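Local coordinates for protein 4-alpha-glucanotransferase (Corynebacterium glutamicum, PDB 5B68) that is an amylomaltase-type carbohydrate-active enzyme that combines a TIM-barrel domain with an N-terminal beta-sandwich domain, at residues R4-N8 with E29-L35; G15-Y20 with G480-R484; V389-P393 with W425-P429; L401-L405 with R434-E438; D408-P414 with L468-R473. One frame throughout, in Å; residues are numbered along the deposited sequence.

Contact 1. Residues R4-N8 with E29-L35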
# COMPACT_ATOMS: atom_id res chain seq x y z
N ARG A 4 35.71 10.61 -8.57
CA ARG A 4 34.66 10.13 -7.68
C ARG A 4 34.24 11.25 -6.73
O ARG A 4 33.06 11.36 -6.44
CB ARG A 4 35.11 8.88 -6.93
CG ARG A 4 34.03 8.20 -6.06
CD ARG A 4 32.67 7.91 -6.73
NE ARG A 4 31.80 7.25 -5.74
CZ ARG A 4 31.26 6.03 -5.83
NH1 ARG A 4 30.52 5.59 -4.80
NH2 ARG A 4 31.38 5.24 -6.91
N ARG A 5 35.13 12.15 -6.36
CA ARG A 5 34.70 13.20 -5.45
C ARG A 5 33.58 14.07 -6.02
O ARG A 5 32.68 14.44 -5.31
CB ARG A 5 35.89 14.04 -4.96
CG ARG A 5 36.43 15.05 -5.94
CD ARG A 5 36.03 16.45 -5.50
NE ARG A 5 37.14 17.39 -5.43
CZ ARG A 5 37.08 18.58 -4.83
NH1 ARG A 5 38.13 19.37 -4.81
NH2 ARG A 5 35.97 18.97 -4.24
N PHE A 6 33.63 14.37 -7.30
CA PHE A 6 32.61 15.19 -7.95
C PHE A 6 31.34 14.35 -8.13
O PHE A 6 30.25 14.85 -7.97
CB PHE A 6 33.13 15.74 -9.31
CG PHE A 6 34.32 16.67 -9.17
CD1 PHE A 6 34.19 17.89 -8.52
CD2 PHE A 6 35.59 16.29 -9.64
CE1 PHE A 6 35.29 18.76 -8.35
CE2 PHE A 6 36.69 17.14 -9.47
CZ PHE A 6 36.54 18.38 -8.85
N LEU A 7 31.46 13.07 -8.48
CA LEU A 7 30.30 12.22 -8.57
C LEU A 7 29.58 12.07 -7.22
O LEU A 7 28.35 12.12 -7.16
CB LEU A 7 30.65 10.82 -9.09
CG LEU A 7 30.09 10.27 -10.37
CD1 LEU A 7 30.27 8.74 -10.36
CD2 LEU A 7 28.64 10.65 -10.59
N ASN A 8 30.32 11.87 -6.16
CA ASN A 8 29.74 11.87 -4.79
C ASN A 8 29.05 13.18 -4.45
O ASN A 8 27.95 13.20 -3.86
CB ASN A 8 30.81 11.61 -3.71
CG ASN A 8 31.29 10.18 -3.71
OD1 ASN A 8 30.68 9.32 -4.29
ND2 ASN A 8 32.45 9.95 -3.10
N GLU A 29 30.08 -0.35 -1.50
CA GLU A 29 30.32 0.95 -2.10
C GLU A 29 29.75 0.84 -3.49
O GLU A 29 30.03 -0.08 -4.22
CB GLU A 29 31.79 1.31 -2.15
CG GLU A 29 32.04 2.73 -2.68
CD GLU A 29 33.47 3.22 -2.39
OE1 GLU A 29 33.68 4.45 -2.45
OE2 GLU A 29 34.37 2.40 -2.09
N VAL A 30 28.91 1.80 -3.81
CA VAL A 30 28.12 1.77 -5.01
C VAL A 30 29.05 2.12 -6.15
O VAL A 30 29.92 2.98 -6.01
CB VAL A 30 26.94 2.77 -4.89
CG1 VAL A 30 26.19 2.90 -6.21
CG2 VAL A 30 25.98 2.30 -3.77
N SER A 31 28.84 1.48 -7.26
CA SER A 31 29.71 1.74 -8.41
C SER A 31 29.47 3.11 -9.04
O SER A 31 28.36 3.68 -8.94
CB SER A 31 29.54 0.68 -9.47
OG SER A 31 28.30 0.76 -10.13
N ASP A 32 30.49 3.64 -9.73
CA ASP A 32 30.33 4.85 -10.52
C ASP A 32 29.17 4.67 -11.50
O ASP A 32 28.38 5.59 -11.69
CB ASP A 32 31.60 5.13 -11.36
CG ASP A 32 32.80 5.64 -10.54
OD1 ASP A 32 32.72 5.73 -9.29
OD2 ASP A 32 33.83 5.95 -11.21
N ASP A 33 29.13 3.50 -12.16
CA ASP A 33 28.16 3.21 -13.22
C ASP A 33 26.74 3.33 -12.70
O ASP A 33 25.84 3.86 -13.35
CB ASP A 33 28.37 1.77 -13.78
CG ASP A 33 27.56 1.49 -14.99
OD1 ASP A 33 27.75 2.17 -16.02
OD2 ASP A 33 26.67 0.63 -14.93
N THR A 34 26.53 2.82 -11.50
CA THR A 34 25.20 2.86 -10.87
C THR A 34 24.83 4.33 -10.54
O THR A 34 23.71 4.75 -10.75
CB THR A 34 25.17 1.97 -9.61
OG1 THR A 34 25.19 0.58 -10.03
CG2 THR A 34 23.91 2.32 -8.75
N LEU A 35 25.78 5.08 -10.00
CA LEU A 35 25.49 6.47 -9.67
C LEU A 35 25.05 7.23 -10.91
O LEU A 35 24.06 7.95 -10.89
CB LEU A 35 26.69 7.14 -9.04
CG LEU A 35 27.06 6.64 -7.62
CD1 LEU A 35 28.33 7.33 -7.14
CD2 LEU A 35 25.92 6.74 -6.57
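R4, at the threshold of helix 5-13, grips the backbone carbonyl of V30 with both terminal nitrogens of its guanidinium group. R4 NH1 donates to V30 O at 2.9 Å and R4 NH2 to the same oxygen at 2.8 Å; each bond is bent, as two diverging donors must be when they share one acceptor. R4 NH2 also donates to D32 OD1 at 2.8 Å, a straighter hydrogen bond (166° at the hydrogen) within a salt bridge. Both V30 O and D32 OD1 lie in the guanidinium plane, although the D32 carboxylate itself is turned 46° from it. The remaining nitrogen, R4 NE, donates to N8 OD1 one turn on, at 2.8 Å. The bend in the arginine chain at chi2 (51°) helps bring the group between its partners.

The flat faces have different company. L35 CD1 lies 3.4 Å above the guanidinium plane, over its centre. Across the opposite face E29 OE1 stays 4.1 Å from R4 NH1, close enough for charge attraction alone. Nearby, L7 CD1 meets L35 CD1 at 4.0 Å, and I57 of helix 54-69 also packs on L7. S31, at the N-cap of helix 32-41, accepts from T34 N through its OG, while the backbone of V30 is bonded to that of T18.

Each guanidinium nitrogen therefore has an acceptor, and together these acceptors fix the rotation of the group. D32, in the first turn of helix 32-41 and paired with R4, is probably stabilised as a carboxylate; the salt bridge and the L7-L35 packing together join the two helix starts.

Contact 2. Residues G15-Y20 with G480-R484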
# COMPACT_ATOMS: atom_id res chain seq x y z
N GLY A 15 20.27 13.16 -3.50
CA GLY A 15 19.86 12.16 -2.56
C GLY A 15 20.10 10.72 -2.98
O GLY A 15 19.36 9.82 -2.55
N VAL A 16 21.17 10.48 -3.72
CA VAL A 16 21.46 9.17 -4.21
C VAL A 16 22.56 8.65 -3.33
O VAL A 16 23.61 9.31 -3.20
CB VAL A 16 21.90 9.18 -5.66
CG1 VAL A 16 22.22 7.74 -6.13
CG2 VAL A 16 20.83 9.82 -6.54
N ALA A 17 22.31 7.53 -2.67
CA ALA A 17 23.33 6.97 -1.72
C ALA A 17 24.54 6.46 -2.49
O ALA A 17 24.43 5.76 -3.54
CB ALA A 17 22.74 5.83 -0.91
N THR A 18 25.71 6.75 -1.94
CA THR A 18 26.99 6.26 -2.56
C THR A 18 27.55 4.99 -1.91
O THR A 18 28.55 4.41 -2.38
CB THR A 18 28.07 7.33 -2.48
OG1 THR A 18 28.36 7.64 -1.11
CG2 THR A 18 27.60 8.62 -3.21
N SER A 19 26.95 4.60 -0.79
CA SER A 19 27.21 3.28 -0.22
C SER A 19 26.04 2.88 0.66
O SER A 19 25.23 3.72 1.01
CB SER A 19 28.46 3.34 0.67
OG SER A 19 28.30 4.33 1.67
N TYR A 20 25.98 1.62 1.06
CA TYR A 20 24.89 1.16 1.96
C TYR A 20 25.30 -0.15 2.65
O TYR A 20 26.34 -0.76 2.30
CB TYR A 20 23.57 1.02 1.17
CG TYR A 20 23.62 0.05 0.06
CD1 TYR A 20 23.29 -1.27 0.26
CD2 TYR A 20 23.98 0.45 -1.23
CE1 TYR A 20 23.36 -2.20 -0.78
CE2 TYR A 20 24.02 -0.46 -2.26
CZ TYR A 20 23.74 -1.77 -2.03
OH TYR A 20 23.82 -2.65 -3.05
N GLY A 480 22.03 -1.93 -7.42
CA GLY A 480 21.22 -0.81 -6.98
C GLY A 480 21.82 0.01 -5.87
O GLY A 480 22.97 -0.19 -5.39
N THR A 481 21.03 1.01 -5.50
CA THR A 481 21.34 1.88 -4.40
C THR A 481 20.06 2.52 -3.86
O THR A 481 18.99 2.24 -4.40
CB THR A 481 22.37 2.94 -4.79
OG1 THR A 481 22.81 3.57 -3.60
CG2 THR A 481 21.85 3.96 -5.78
N TYR A 482 20.18 3.32 -2.81
CA TYR A 482 19.06 3.98 -2.19
C TYR A 482 18.89 5.38 -2.76
O TYR A 482 19.85 6.06 -2.99
CB TYR A 482 19.26 4.07 -0.68
CG TYR A 482 18.95 2.78 0.00
CD1 TYR A 482 17.65 2.40 0.21
CD2 TYR A 482 19.96 1.90 0.37
CE1 TYR A 482 17.35 1.21 0.80
CE2 TYR A 482 19.66 0.70 0.97
CZ TYR A 482 18.35 0.37 1.18
OH TYR A 482 18.02 -0.81 1.77
N ILE A 483 17.65 5.76 -2.99
CA ILE A 483 17.31 7.17 -3.22
C ILE A 483 16.46 7.63 -2.07
O ILE A 483 15.55 6.93 -1.64
CB ILE A 483 16.60 7.43 -4.55
CG1 ILE A 483 15.35 6.58 -4.72
CG2 ILE A 483 17.55 7.17 -5.70
CD1 ILE A 483 14.62 6.95 -6.03
N ARG A 484 16.79 8.81 -1.56
CA ARG A 484 16.12 9.45 -0.42
C ARG A 484 14.88 10.25 -0.82
O ARG A 484 14.90 10.92 -1.86
CB ARG A 484 17.18 10.36 0.26
CG ARG A 484 16.71 11.29 1.36
CD ARG A 484 17.81 11.74 2.34
NE ARG A 484 19.08 12.25 1.81
CZ ARG A 484 19.22 13.36 1.10
NH1 ARG A 484 18.15 14.05 0.76
NH2 ARG A 484 20.42 13.75 0.73
O HOH W 1 25.06 -1.66 -5.68
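G15 and A17 bond to the backbone of strand 481-484, an outer strand of a four-stranded antiparallel sheet, on either side of a single beta bridge between V16 and I483. R484 N donates to G15 O, and A17 N to Y482 O at 2.9 Å, the latter nearly along the C=O axis. G15 itself ends a helix in a Schellman motif. The T481 hydroxyl adds a side-chain bond, OG1 to A17 O at 2.7 Å, coming from above the carbonyl plane.

The Y20 side chain lies across the start of this strand. Its CB touches Y482 CD2 at 3.8 Å, and CG meets the same ring edge. With CG held between backbone N and carbonyl carbon (chi1 61°), the ring receives the edge of Y482 on its face, offset, with planes at 82°; F469 also stacks edge-to-face with both tyrosines. Farther out, Y20 CD2 lies 4.1 Å from T481 OG1. Y20 CE2 then approaches G480 O to 3.3 Å. At the tip, Y20 OH donates to a water 3.1 Å away, and that water in turn donates to G480 O at 2.6 Å.

Contact 3. Residues V389-P393 with W425-P429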
# COMPACT_ATOMS: atom_id res chain seq x y z
N VAL A 389 3.10 -0.97 -2.54
CA VAL A 389 4.26 -0.07 -2.63
C VAL A 389 4.32 0.70 -3.96
O VAL A 389 4.89 1.78 -4.04
CB VAL A 389 5.65 -0.81 -2.55
CG1 VAL A 389 6.69 0.23 -2.15
CG2 VAL A 389 5.64 -1.90 -1.56
N GLY A 390 3.80 0.08 -5.00
CA GLY A 390 4.01 0.64 -6.32
C GLY A 390 3.19 -0.02 -7.38
O GLY A 390 2.29 -0.77 -7.12
N VAL A 391 3.49 0.36 -8.61
CA VAL A 391 2.59 0.05 -9.75
C VAL A 391 3.36 -0.69 -10.83
O VAL A 391 4.57 -0.63 -10.87
CB VAL A 391 1.95 1.30 -10.35
CG1 VAL A 391 1.09 2.05 -9.33
CG2 VAL A 391 2.98 2.25 -10.99
N HIS A 392 2.61 -1.28 -11.73
CA HIS A 392 3.15 -2.02 -12.88
C HIS A 392 3.79 -1.00 -13.84
O HIS A 392 3.19 0.02 -14.10
CB HIS A 392 2.03 -2.74 -13.58
CG HIS A 392 2.50 -3.75 -14.57
ND1 HIS A 392 3.08 -3.41 -15.76
CD2 HIS A 392 2.46 -5.11 -14.56
CE1 HIS A 392 3.37 -4.50 -16.45
NE2 HIS A 392 2.99 -5.55 -15.75
N PRO A 393 5.04 -1.27 -14.30
CA PRO A 393 5.81 -0.31 -15.13
C PRO A 393 5.21 0.11 -16.51
O PRO A 393 5.53 1.16 -17.04
CB PRO A 393 7.14 -1.02 -15.35
CG PRO A 393 6.84 -2.48 -15.14
CD PRO A 393 5.84 -2.46 -13.98
N TRP A 425 11.26 -5.59 -7.70
CA TRP A 425 9.80 -5.60 -7.67
C TRP A 425 9.19 -5.01 -8.93
O TRP A 425 8.01 -5.12 -9.16
CB TRP A 425 9.27 -4.87 -6.45
CG TRP A 425 9.78 -5.41 -5.18
CD1 TRP A 425 10.25 -6.64 -4.97
CD2 TRP A 425 9.87 -4.73 -3.93
NE1 TRP A 425 10.64 -6.79 -3.68
CE2 TRP A 425 10.41 -5.62 -3.01
CE3 TRP A 425 9.56 -3.45 -3.50
CZ2 TRP A 425 10.64 -5.29 -1.69
CZ3 TRP A 425 9.78 -3.12 -2.18
CH2 TRP A 425 10.32 -4.03 -1.30
N SER A 426 10.03 -4.35 -9.71
CA SER A 426 9.74 -3.85 -11.04
C SER A 426 9.02 -2.49 -11.11
O SER A 426 8.82 -1.96 -12.16
CB SER A 426 8.97 -4.89 -11.84
OG SER A 426 7.60 -4.77 -11.59
N GLN A 427 8.69 -1.93 -9.97
CA GLN A 427 7.92 -0.70 -9.95
C GLN A 427 8.75 0.53 -10.29
O GLN A 427 9.88 0.61 -9.88
CB GLN A 427 7.28 -0.54 -8.58
CG GLN A 427 6.45 -1.73 -8.17
CD GLN A 427 6.60 -2.05 -6.71
OE1 GLN A 427 7.38 -1.42 -6.03
NE2 GLN A 427 5.84 -3.01 -6.23
N PRO A 428 8.17 1.51 -10.98
CA PRO A 428 8.89 2.77 -11.14
C PRO A 428 8.76 3.65 -9.90
O PRO A 428 7.65 3.81 -9.40
CB PRO A 428 8.21 3.40 -12.37
CG PRO A 428 6.81 2.93 -12.32
CD PRO A 428 6.89 1.53 -11.71
N PRO A 429 9.85 4.20 -9.39
CA PRO A 429 9.70 4.98 -8.16
C PRO A 429 9.19 6.36 -8.45
O PRO A 429 9.39 6.90 -9.51
CB PRO A 429 11.10 5.03 -7.61
CG PRO A 429 11.99 4.94 -8.81
CD PRO A 429 11.27 4.02 -9.74
O HOH W 2 5.54 2.52 -8.40
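P428 O accepts a hydrogen bond from a water 2.7 Å away and is also hydrogen-bonded to a bound glycerol, probably left from the crystallisation liquor. The same water takes the hydrogen of V391 N at 3.0 Å and so links two loops of the TIM-barrel enzyme. Segment 389-393 follows strand 382-387 of the eight-stranded parallel barrel sheet; segment 425-429 follows strand 423-424 of the small antiparallel sheet, and the two run about 70° apart.

Direct contact is made mostly by carbon atoms resting on carbonyl oxygens. V391 O receives a CA-H...O contact from Q427 CA at 3.5 Å, while P428 CD presses against the same V391 O at 3.3 Å. The proline ring also meets V391 CG2, 4.0 Å from P428 CD, the two side chains lying about at right angles. At the far end the P393 ring sits on the S426 carbonyl, with P393 CD 3.5 Å from S426 O.

Q427 lays its side chain along the backbone of the other loop. Its CG is anti to the carbonyl carbon (chi1 -55°) and passes beside V391 N and O; the bend at chi2 (141°) then brings the amide to glycine, Q427 CD being 3.8 Å from G390 CA. Q427 OE1 is buried near V389 CB and has no polar partner in the model. V389 lies near a bound 2-[bis-(2-hydroxy-ethyl)-amino]-2-hydroxymethyl-propane-1,3-diol, probably from the crystallisation liquor, and its CG2 looks across to the indole of W425, 4.4 Å from CZ3.

Contact 4. Residues L401-L405 with R434-E438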
# COMPACT_ATOMS: atom_id res chain seq x y z
N LEU A 401 1.14 9.40 -14.66
CA LEU A 401 1.93 10.04 -13.66
C LEU A 401 3.37 10.09 -14.05
O LEU A 401 4.25 10.33 -13.16
CB LEU A 401 1.77 9.36 -12.28
CG LEU A 401 0.40 9.27 -11.64
CD1 LEU A 401 0.53 8.67 -10.24
CD2 LEU A 401 -0.22 10.62 -11.53
N SER A 402 3.68 9.92 -15.35
CA SER A 402 5.09 9.85 -15.80
C SER A 402 5.96 10.99 -15.32
O SER A 402 7.12 10.82 -15.06
CB SER A 402 5.21 9.74 -17.36
OG SER A 402 4.54 10.83 -18.00
N HIS A 403 5.35 12.14 -15.26
CA HIS A 403 6.00 13.42 -14.91
C HIS A 403 6.45 13.51 -13.44
O HIS A 403 7.19 14.45 -13.07
CB HIS A 403 5.03 14.57 -15.29
CG HIS A 403 3.68 14.51 -14.61
ND1 HIS A 403 3.29 15.39 -13.61
CD2 HIS A 403 2.61 13.69 -14.81
CE1 HIS A 403 2.06 15.09 -13.20
NE2 HIS A 403 1.64 14.06 -13.91
N VAL A 404 5.98 12.56 -12.60
CA VAL A 404 6.44 12.47 -11.24
C VAL A 404 7.09 11.09 -10.91
O VAL A 404 7.28 10.79 -9.75
CB VAL A 404 5.33 12.80 -10.22
CG1 VAL A 404 4.86 14.26 -10.33
CG2 VAL A 404 4.14 11.86 -10.27
N LEU A 405 7.50 10.35 -11.94
CA LEU A 405 8.19 9.05 -11.75
C LEU A 405 9.58 9.11 -12.30
O LEU A 405 9.92 10.03 -13.06
CB LEU A 405 7.39 7.94 -12.47
CG LEU A 405 6.02 7.69 -11.87
CD1 LEU A 405 5.15 6.86 -12.82
CD2 LEU A 405 6.10 7.06 -10.50
N ARG A 434 10.39 15.99 -8.52
CA ARG A 434 9.23 16.32 -9.32
C ARG A 434 7.92 16.06 -8.60
O ARG A 434 6.98 16.81 -8.76
CB ARG A 434 9.25 15.58 -10.67
CG ARG A 434 10.44 16.00 -11.51
CD ARG A 434 10.50 15.24 -12.79
NE ARG A 434 11.66 15.80 -13.49
CZ ARG A 434 12.41 15.18 -14.41
NH1 ARG A 434 12.13 13.95 -14.81
NH2 ARG A 434 13.45 15.83 -14.93
N LEU A 435 7.86 15.03 -7.76
CA LEU A 435 6.68 14.80 -6.97
C LEU A 435 6.46 16.04 -6.08
O LEU A 435 5.37 16.46 -5.92
CB LEU A 435 6.80 13.54 -6.09
CG LEU A 435 5.55 13.21 -5.26
CD1 LEU A 435 4.26 13.07 -6.02
CD2 LEU A 435 5.81 12.03 -4.39
N ALA A 436 7.54 16.57 -5.48
CA ALA A 436 7.45 17.73 -4.60
C ALA A 436 7.06 19.01 -5.40
O ALA A 436 6.31 19.91 -4.86
CB ALA A 436 8.74 17.89 -3.84
N GLU A 437 7.54 19.11 -6.62
CA GLU A 437 7.21 20.22 -7.52
C GLU A 437 5.74 20.23 -7.86
O GLU A 437 5.18 21.26 -8.14
CB GLU A 437 8.05 20.20 -8.78
CG GLU A 437 9.49 20.53 -8.51
CD GLU A 437 10.36 20.49 -9.74
OE1 GLU A 437 10.03 19.77 -10.68
OE2 GLU A 437 11.38 21.17 -9.76
N GLU A 438 5.15 19.05 -7.87
CA GLU A 438 3.74 18.90 -8.14
C GLU A 438 2.93 18.97 -6.85
O GLU A 438 1.79 18.63 -6.84
CB GLU A 438 3.44 17.61 -8.87
CG GLU A 438 3.92 17.61 -10.29
CD GLU A 438 3.23 18.64 -11.15
OE1 GLU A 438 2.01 18.79 -11.08
OE2 GLU A 438 3.92 19.28 -11.92
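V404 packs onto L435 and E438 where a 3-10 turn, residues 402-403, lies against the short helix 434-437 in the TIM-barrel family region of the chain. The valine rotamer directs the contact: with CG1 anti to its carbonyl carbon (chi1 -64°), that methyl lies 3.5 Å from E438 CG and 3.7 Å from R434 O. V404 CB faces L435 CD1 at 4.3 Å, and W430 touches both of these side chains.

In E438, the first residue beyond the helix, chi1 (-70°) sets CG against V404 CG1, the two side chains at about a right angle, and the bend at chi2 then turns the carboxylate. The H403 imidazole reaches the same methylene next to the valine, with CG between backbone N and carbonyl carbon. Its edge does the touching, H403 ND1 being 4.0 Å from E438 CG. Ring and carboxylate are nearly perpendicular, 84° apart, and any charge attraction between them would act at a distance.

Beyond the contact, E437, next to E438 in the chain, forms a salt bridge with R71. R434, by contrast with E438, is extended from CG to NE and runs past the histidine carbonyl, so that R434 CB and R434 CD both lie 3.4 Å from H403 O.

Contact 5. Residues D408-P414 with L468-R473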
# COMPACT_ATOMS: atom_id res chain seq x y z
N ASP A 408 13.24 4.89 -15.52
CA ASP A 408 14.45 4.11 -15.83
C ASP A 408 15.09 3.47 -14.62
O ASP A 408 16.13 2.84 -14.73
CB ASP A 408 15.43 4.99 -16.58
CG ASP A 408 14.95 5.33 -18.01
OD1 ASP A 408 14.03 4.71 -18.51
OD2 ASP A 408 15.56 6.18 -18.66
N ALA A 409 14.48 3.62 -13.44
CA ALA A 409 14.88 2.90 -12.25
C ALA A 409 13.73 1.94 -11.91
O ALA A 409 12.54 2.15 -12.28
CB ALA A 409 15.14 3.86 -11.06
N SER A 410 14.09 0.91 -11.16
CA SER A 410 13.16 -0.10 -10.77
C SER A 410 13.34 -0.32 -9.25
O SER A 410 14.46 -0.46 -8.75
CB SER A 410 13.39 -1.38 -11.63
OG SER A 410 12.35 -2.28 -11.36
N VAL A 411 12.26 -0.38 -8.53
CA VAL A 411 12.25 -0.57 -7.05
C VAL A 411 12.46 -2.01 -6.64
O VAL A 411 11.93 -2.91 -7.26
CB VAL A 411 10.94 -0.08 -6.40
CG1 VAL A 411 10.97 -0.27 -4.89
CG2 VAL A 411 10.71 1.37 -6.70
N GLY A 412 13.22 -2.21 -5.56
CA GLY A 412 13.40 -3.57 -5.06
C GLY A 412 14.02 -3.61 -3.70
O GLY A 412 13.71 -2.78 -2.84
N ALA A 413 14.90 -4.58 -3.52
CA ALA A 413 15.49 -4.83 -2.21
C ALA A 413 16.94 -5.36 -2.37
O ALA A 413 17.25 -6.08 -3.30
CB ALA A 413 14.63 -5.82 -1.51
N PRO A 414 17.87 -4.91 -1.50
CA PRO A 414 19.24 -5.35 -1.74
C PRO A 414 19.33 -6.83 -1.30
O PRO A 414 18.43 -7.31 -0.59
CB PRO A 414 20.10 -4.47 -0.82
CG PRO A 414 19.15 -3.98 0.23
CD PRO A 414 17.75 -4.00 -0.36
N LEU A 468 13.98 4.47 -1.04
CA LEU A 468 13.71 3.23 -1.75
C LEU A 468 15.00 2.71 -2.25
O LEU A 468 15.82 3.47 -2.74
CB LEU A 468 12.79 3.46 -2.95
CG LEU A 468 11.31 3.69 -2.55
CD1 LEU A 468 10.52 4.14 -3.78
CD2 LEU A 468 10.66 2.49 -1.89
N PHE A 469 15.15 1.41 -2.24
CA PHE A 469 16.21 0.74 -2.99
C PHE A 469 15.81 0.57 -4.41
O PHE A 469 14.78 -0.02 -4.66
CB PHE A 469 16.52 -0.61 -2.37
CG PHE A 469 17.76 -1.23 -2.90
CD1 PHE A 469 19.01 -0.79 -2.48
CD2 PHE A 469 17.69 -2.21 -3.86
CE1 PHE A 469 20.17 -1.35 -3.01
CE2 PHE A 469 18.84 -2.77 -4.40
CZ PHE A 469 20.07 -2.35 -3.99
N VAL A 470 16.60 1.12 -5.32
CA VAL A 470 16.32 1.11 -6.75
C VAL A 470 17.54 0.63 -7.52
O VAL A 470 18.69 0.90 -7.12
CB VAL A 470 15.92 2.53 -7.28
CG1 VAL A 470 14.62 2.97 -6.65
CG2 VAL A 470 16.97 3.58 -6.99
N MET A 471 17.29 0.06 -8.70
CA MET A 471 18.34 -0.38 -9.59
C MET A 471 18.03 0.13 -10.97
O MET A 471 16.88 0.39 -11.27
CB MET A 471 18.39 -1.91 -9.57
CG MET A 471 17.13 -2.53 -10.15
SD MET A 471 16.77 -4.15 -9.48
CE MET A 471 16.26 -3.60 -7.84
N PRO A 472 19.06 0.39 -11.80
CA PRO A 472 18.75 0.75 -13.19
C PRO A 472 17.87 -0.34 -13.78
O PRO A 472 18.05 -1.52 -13.49
CB PRO A 472 20.12 0.76 -13.85
CG PRO A 472 21.06 1.03 -12.76
CD PRO A 472 20.52 0.37 -11.54
N ARG A 473 16.89 0.05 -14.57
CA ARG A 473 15.90 -0.89 -14.99
C ARG A 473 16.58 -2.00 -15.79
O ARG A 473 17.45 -1.73 -16.58
CB ARG A 473 14.82 -0.19 -15.80
CG ARG A 473 13.58 -1.03 -16.00
CD ARG A 473 12.38 -0.19 -16.35
NE ARG A 473 11.75 0.37 -15.17
CZ ARG A 473 10.96 -0.31 -14.36
NH1 ARG A 473 10.71 -1.58 -14.59
NH2 ARG A 473 10.43 0.29 -13.32
O HOH W 3 13.00 -0.40 -1.58
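A CG anti to the backbone N (chi1 -169°) brings the face of the F469 ring against P414, and a fold at chi3 (71°) turns the methyl of M471 back over the neighbouring strand. The proline lies over the phenylalanine face in a CH-pi contact, P414 CB being 3.9 Å from the ring centroid. M471 CE ends 4.0 Å from G412 CA, a glycine that offers only backbone to it.

The backbones of 409-413 and 468-472 run antiparallel. S410 and M471 form a hydrogen-bonded pair, S410 N to M471 O at 2.8 Å and M471 N to S410 O at 2.9 Å. One residue on, V411 and V470 make a non-hydrogen-bonded pair whose methyls meet on the sheet face away from S410 and M471, with V411 CG2 4.2 Å from V470 CG1. Toward the F469 end, G412 N donates to F469 O at 2.8 Å, while a water joins G412 O to F469 N in place of a direct bond.

At the other end R473 N donates to D408 O at 2.9 Å, from above the carbonyl plane. The R473 guanidinium lies flat over the serine, S410 CB standing 3.7 Å above its centre. R473 NE and NH2 bond to P407 O and S426 O respectively, with a weak bond from NH2 to A409 O, and S410 OG is hydrogen-bonded to D424 OD1. The N-to-C directions of the two strand segments are 138° apart, a strongly twisted antiparallel pair at the centre of a four-stranded sheet, flanked by strands 423-424 and 481-484.

Overall arrangement
Contact 5 is the centre of a four-stranded antiparallel sheet, and its neighbours build outward from it. Contact 2, centred about 10 Å away, adds strand 481-484 and brings the N-terminal residues 15-20 to that edge; contact 1, centred about 10 Å from contact 2 and 16 Å from contact 5, joins helices 5-13 and 32-41. On the other flank, contact 3 lies about 9 Å from contact 5, centre to centre, and connects the sheet to the loop after barrel strand 382-387; the centres of contacts 3 and 4 are about 15 Å apart. Along the chain, contacts 3, 4 and 5 interlace inside the long loop closed by contact 2, so the N-terminus is fastened to an elaboration of the TIM-barrel region.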